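Local structure of maternal effect protein oskar (Drosophila melanogaster, 5A4A) at residues G5-D9 with S10-I14; G86-D89 with I90-K94. The protein is an RNA-binding germline inducer of the fly germ plasm, whose OSK domain has the fold of an SGNH hydrolase and probably contacts RNA. All coordinates share one frame; numbering follows the deposited sequence.

Interaction 1: G5-D9 with S10-I14. With SO4 (sulfate ion), chain E.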
loop_
_atom_site.group_PDB
_atom_site.type_symbol
_atom_site.label_atom_id
_atom_site.label_comp_id
_atom_site.label_asym_id
_atom_site.label_seq_id
_atom_site.Cartn_x
_atom_site.Cartn_y
_atom_site.Cartn_z
ATOM N N GLY A 5 -14.059 21.077 0.955
ATOM C CA GLY A 5 -14.698 20.462 -0.196
ATOM C C GLY A 5 -14.216 20.982 -1.539
ATOM O O GLY A 5 -14.913 20.853 -2.545
ATOM N N THR A 6 -13.024 21.572 -1.563
ATOM C CA THR A 6 -12.439 22.021 -2.820
ATOM C C THR A 6 -11.271 21.122 -3.184
ATOM O O THR A 6 -10.114 21.417 -2.887
ATOM C CB THR A 6 -11.954 23.474 -2.747
ATOM O OG1 THR A 6 -10.679 23.515 -2.095
ATOM C CG2 THR A 6 -12.954 24.314 -1.971
ATOM N N TYR A 7 -11.595 20.009 -3.817
ATOM C CA TYR A 7 -10.604 19.063 -4.292
ATOM C C TYR A 7 -11.018 18.713 -5.709
ATOM O O TYR A 7 -12.106 19.085 -6.150
ATOM C CB TYR A 7 -10.583 17.814 -3.408
ATOM C CG TYR A 7 -11.959 17.235 -3.145
ATOM C CD1 TYR A 7 -12.513 16.288 -4.000
ATOM C CD2 TYR A 7 -12.706 17.641 -2.046
ATOM C CE1 TYR A 7 -13.773 15.762 -3.767
ATOM C CE2 TYR A 7 -13.968 17.117 -1.802
ATOM C CZ TYR A 7 -14.495 16.181 -2.668
ATOM O OH TYR A 7 -15.748 15.661 -2.435
ATOM N N ASN A 8 -10.146 18.021 -6.427
ATOM C CA ASN A 8 -10.462 17.585 -7.779
ATOM C C ASN A 8 -11.598 16.550 -7.765
ATOM O O ASN A 8 -11.435 15.473 -7.238
ATOM C CB ASN A 8 -9.188 17.018 -8.416
ATOM C CG ASN A 8 -9.387 16.591 -9.846
ATOM O OD1 ASN A 8 -10.441 16.816 -10.433
ATOM N ND2 ASN A 8 -8.374 15.959 -10.415
ATOM N N ASP A 9 -12.747 16.891 -8.351
ATOM C CA ASP A 9 -13.899 15.969 -8.388
ATOM C C ASP A 9 -13.558 14.621 -9.036
ATOM O O ASP A 9 -14.145 13.578 -8.701
ATOM C CB ASP A 9 -15.072 16.622 -9.126
ATOM C CG ASP A 9 -16.311 15.748 -9.153
ATOM O OD1 ASP A 9 -16.944 15.600 -8.093
ATOM O OD2 ASP A 9 -16.659 15.224 -10.231
ATOM N N SER A 10 -12.595 14.640 -9.952
ATOM C CA SER A 10 -12.175 13.424 -10.644
ATOM C C SER A 10 -11.621 12.367 -9.692
ATOM O O SER A 10 -11.576 11.184 -10.031
ATOM C CB SER A 10 -11.131 13.748 -11.709
ATOM O OG SER A 10 -11.671 14.606 -12.694
ATOM N N LEU A 11 -11.188 12.790 -8.508
ATOM C CA LEU A 11 -10.636 11.851 -7.533
ATOM C C LEU A 11 -11.715 10.935 -6.942
ATOM O O LEU A 11 -11.413 9.875 -6.399
ATOM C CB LEU A 11 -9.908 12.607 -6.415
ATOM C CG LEU A 11 -8.611 13.334 -6.803
ATOM C CD1 LEU A 11 -8.123 14.205 -5.653
ATOM C CD2 LEU A 11 -7.523 12.339 -7.219
ATOM N N LEU A 12 -12.976 11.332 -7.075
ATOM C CA LEU A 12 -14.072 10.586 -6.461
ATOM C C LEU A 12 -14.379 9.302 -7.213
ATOM O O LEU A 12 -15.002 8.385 -6.674
ATOM C CB LEU A 12 -15.329 11.462 -6.391
ATOM C CG LEU A 12 -15.336 12.559 -5.324
ATOM C CD1 LEU A 12 -16.387 13.595 -5.651
ATOM C CD2 LEU A 12 -15.605 11.979 -3.955
ATOM N N THR A 13 -13.947 9.240 -8.464
ATOM C CA THR A 13 -14.287 8.112 -9.316
ATOM C C THR A 13 -13.036 7.395 -9.772
ATOM O O THR A 13 -12.101 8.021 -10.263
ATOM C CB THR A 13 -15.066 8.576 -10.554
ATOM O OG1 THR A 13 -16.290 9.192 -10.134
ATOM C CG2 THR A 13 -15.385 7.390 -11.466
ATOM N N ILE A 14 -13.013 6.080 -9.599
ATOM C CA ILE A 14 -11.921 5.310 -10.153
ATOM C C ILE A 14 -12.469 4.361 -11.204
ATOM O O ILE A 14 -13.665 4.037 -11.209
ATOM C CB ILE A 14 -11.100 4.598 -9.067
ATOM C CG1 ILE A 14 -11.967 3.607 -8.281
ATOM C CG2 ILE A 14 -10.482 5.624 -8.121
ATOM C CD1 ILE A 14 -11.161 2.820 -7.258
HETATM S S SO4 E . -7.331 13.525 -12.821
HETATM O O1 SO4 E . -5.933 13.803 -13.131
HETATM O O2 SO4 E . -8.121 14.746 -12.987
HETATM O O3 SO4 E . -7.826 12.485 -13.718
HETATM O O4 SO4 E . -7.459 13.080 -11.447
HETATM O O HOH W 1 -16.028 12.091 -9.889
#

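Interaction 2: G86-D89 with I90-K94. With SO4 (sulfate ion), chain D.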
loop_
_atom_site.group_PDB
_atom_site.type_symbol
_atom_site.label_atom_id
_atom_site.label_comp_id
_atom_site.label_asym_id
_atom_site.label_seq_id
_atom_site.Cartn_x
_atom_site.Cartn_y
_atom_site.Cartn_z
ATOM N N GLY A 86 1.149 1.585 5.101
ATOM C CA GLY A 86 1.936 1.667 6.317
ATOM C C GLY A 86 3.413 1.938 6.094
ATOM O O GLY A 86 4.082 2.435 7.004
ATOM N N SER A 87 3.935 1.589 4.914
ATOM C CA SER A 87 5.357 1.805 4.637
ATOM C C SER A 87 5.734 3.269 4.787
ATOM O O SER A 87 6.800 3.575 5.316
ATOM C CB SER A 87 5.773 1.314 3.238
ATOM O OG SER A 87 5.731 -0.097 3.166
ATOM N N VAL A 88 4.862 4.171 4.336
ATOM C CA VAL A 88 5.177 5.600 4.406
ATOM C C VAL A 88 5.210 6.067 5.867
ATOM O O VAL A 88 6.123 6.790 6.266
ATOM C CB VAL A 88 4.196 6.470 3.595
ATOM C CG1 VAL A 88 4.609 7.947 3.673
ATOM C CG2 VAL A 88 4.173 6.036 2.132
ATOM N N ASP A 89 4.225 5.640 6.656
ATOM C CA ASP A 89 4.215 5.942 8.091
ATOM C C ASP A 89 5.519 5.510 8.749
ATOM O O ASP A 89 6.097 6.249 9.544
ATOM C CB ASP A 89 3.062 5.232 8.807
ATOM C CG ASP A 89 1.697 5.680 8.319
ATOM O OD1 ASP A 89 1.289 5.243 7.226
ATOM O OD2 ASP A 89 1.026 6.450 9.037
ATOM N N ILE A 90 5.975 4.306 8.415
ATOM C CA ILE A 90 7.190 3.771 9.015
ATOM C C ILE A 90 8.407 4.560 8.546
ATOM O O ILE A 90 9.244 4.936 9.358
ATOM C CB ILE A 90 7.347 2.267 8.737
ATOM C CG1 ILE A 90 6.294 1.510 9.557
ATOM C CG2 ILE A 90 8.757 1.792 9.094
ATOM C CD1 ILE A 90 6.333 0.011 9.422
ATOM N N MET A 91 8.487 4.835 7.249
ATOM C CA MET A 91 9.597 5.641 6.720
ATOM C C MET A 91 9.650 7.069 7.284
ATOM O O MET A 91 10.737 7.635 7.431
ATOM C CB MET A 91 9.576 5.665 5.187
ATOM C CG MET A 91 9.690 4.285 4.574
ATOM S SD MET A 91 9.394 4.229 2.797
ATOM C CE MET A 91 10.903 5.019 2.249
ATOM N N ARG A 92 8.488 7.649 7.588
ATOM C CA ARG A 92 8.428 9.002 8.149
ATOM C C ARG A 92 8.708 8.996 9.644
ATOM O O ARG A 92 8.767 10.053 10.276
ATOM C CB ARG A 92 7.063 9.661 7.899
ATOM C CG ARG A 92 6.824 10.068 6.462
ATOM C CD ARG A 92 5.474 10.765 6.270
ATOM N NE ARG A 92 5.238 11.035 4.854
ATOM C CZ ARG A 92 4.124 11.551 4.346
ATOM N NH1 ARG A 92 3.103 11.874 5.136
ATOM N NH2 ARG A 92 4.037 11.747 3.037
ATOM N N GLY A 93 8.846 7.803 10.210
ATOM C CA GLY A 93 9.182 7.658 11.614
ATOM C C GLY A 93 8.015 7.901 12.554
ATOM O O GLY A 93 8.215 8.306 13.697
ATOM N N LYS A 94 6.793 7.664 12.086
ATOM C CA LYS A 94 5.639 7.768 12.977
ATOM C C LYS A 94 5.767 6.723 14.082
ATOM O O LYS A 94 6.261 5.619 13.844
ATOM C CB LYS A 94 4.313 7.608 12.219
ATOM C CG LYS A 94 3.974 8.780 11.291
ATOM C CD LYS A 94 2.465 8.886 11.063
ATOM C CE LYS A 94 2.130 9.779 9.873
ATOM N NZ LYS A 94 0.654 9.909 9.675
HETATM S S SO4 D . 8.035 12.768 4.102
HETATM O O1 SO4 D . 9.040 12.338 5.072
HETATM O O2 SO4 D . 8.622 13.694 3.129
HETATM O O3 SO4 D . 7.478 11.594 3.430
HETATM O O4 SO4 D . 6.955 13.455 4.805
HETATM O O HOH W 2 -1.047 7.721 9.344
#

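Interaction 1: G5-D9 with S10-I14
Polar contacts centre on Asn-8, whose side-chain OD1 accepts a hydrogen bond from Ser-10 N at 3.1 Å. A chi1 of -177° sets Asn-8 CG beside the carbonyl carbon, which brings the amide over the start of the turn, and the Ser-10 N-H approaches from above the amide plane. The opposite branch, ND2, donates to O2 of a sulfate ion at 2.9 Å along a nearly straight path and also bonds Glu-49; Arg-46 and His-48 hold the same ion, which probably comes from the crystallisation liquor. The bond to OD1 makes an Asx turn, and it leads directly into a 3-10 turn in which Leu-11 N bonds Asn-8 O at 3.0 Å and Leu-12 N bonds Asp-9 O at 3.0 Å. A water donates to Asp-9 O and also hydrogen-bonds Thr-13 OG1, linking the two residues. Apolar contact falls mainly to Leu-12. Its CD1 meets the edge of the Tyr-7 ring in the ring plane, 3.9 Å from CE1, and the two side chains cross at about a right angle. The same methyl lies close to the Asp-9 carboxylate, with CD1 3.2 Å from OD1, while Leu-11 CG packs 4.1 Å from Asn-8 CB.

Interaction 2: G86-D89 with I90-K94
From Gly-86 at the N-cap, Ile-90 N, Met-91 N and Arg-92 N donate to the carbonyl O four residues earlier, of Gly-86, Ser-87 and Val-88, before a Schellman motif ends the short helix, with Gly-93 at positive phi, Gly-93 N donating to Ile-90 O and Lys-94 N to Asp-89 O at 3.0 Å. Gly-86 to Asp-89 probably correspond to the GxND sequence of block III in SGNH hydrolases, with Val-88 in place of the asparagine. Beyond Gly-93 the chain doubles back, and Lys-94, extended beyond CG, runs obliquely across Asp-89. Its NZ forms a long salt bridge with Asp-89 OD2 at 3.5 Å, and a water that donates to OD2 also accepts from NZ; OD1 is taken by Ile-63 N. With an alanine in place of the lysine, Asp-89 OD2 would probably lose its positive partner and the bridging water its donor. Met-91 CG lies 3.1 Å from Ser-87 O, and Ile-90 CG1 rests 3.5 Å from Gly-86 O. The Val-88 and Arg-92 side chains lie side by side, pointing the same way, with Val-88 CG1 under one face of the guanidinium, 3.4 Å from NE. A sulfate, probably from the crystallisation liquor and also bound by Ser-183 and Lys-184, places O4 over the opposite face, and Arg-92 NE donates to its O3 at 2.7 Å through a bent bond of 140°.

Interaction 1 comes first along the chain, in the loop ahead of strand 21-22, and interaction 2 follows much later, on helix 87-91 directly after the central strand 80-84. Their centres lie about 26 Å apart and their nearest atoms about 15 Å, so they do not touch, although both belong to the OSK domain. Interaction 1 is at the surface, whereas interaction 2 is largely buried, with Asp-89, Ile-90 and Lys-94 packing on helix 96-112 and Ile-90 also on helix 132-148. Each contributes to a separate sulfate site: Asn-8 with Arg-46 and His-48, and Arg-92 with Ser-183 and Lys-184. Such anion sites are consistent with, but do not prove, surfaces able to meet RNA phosphates.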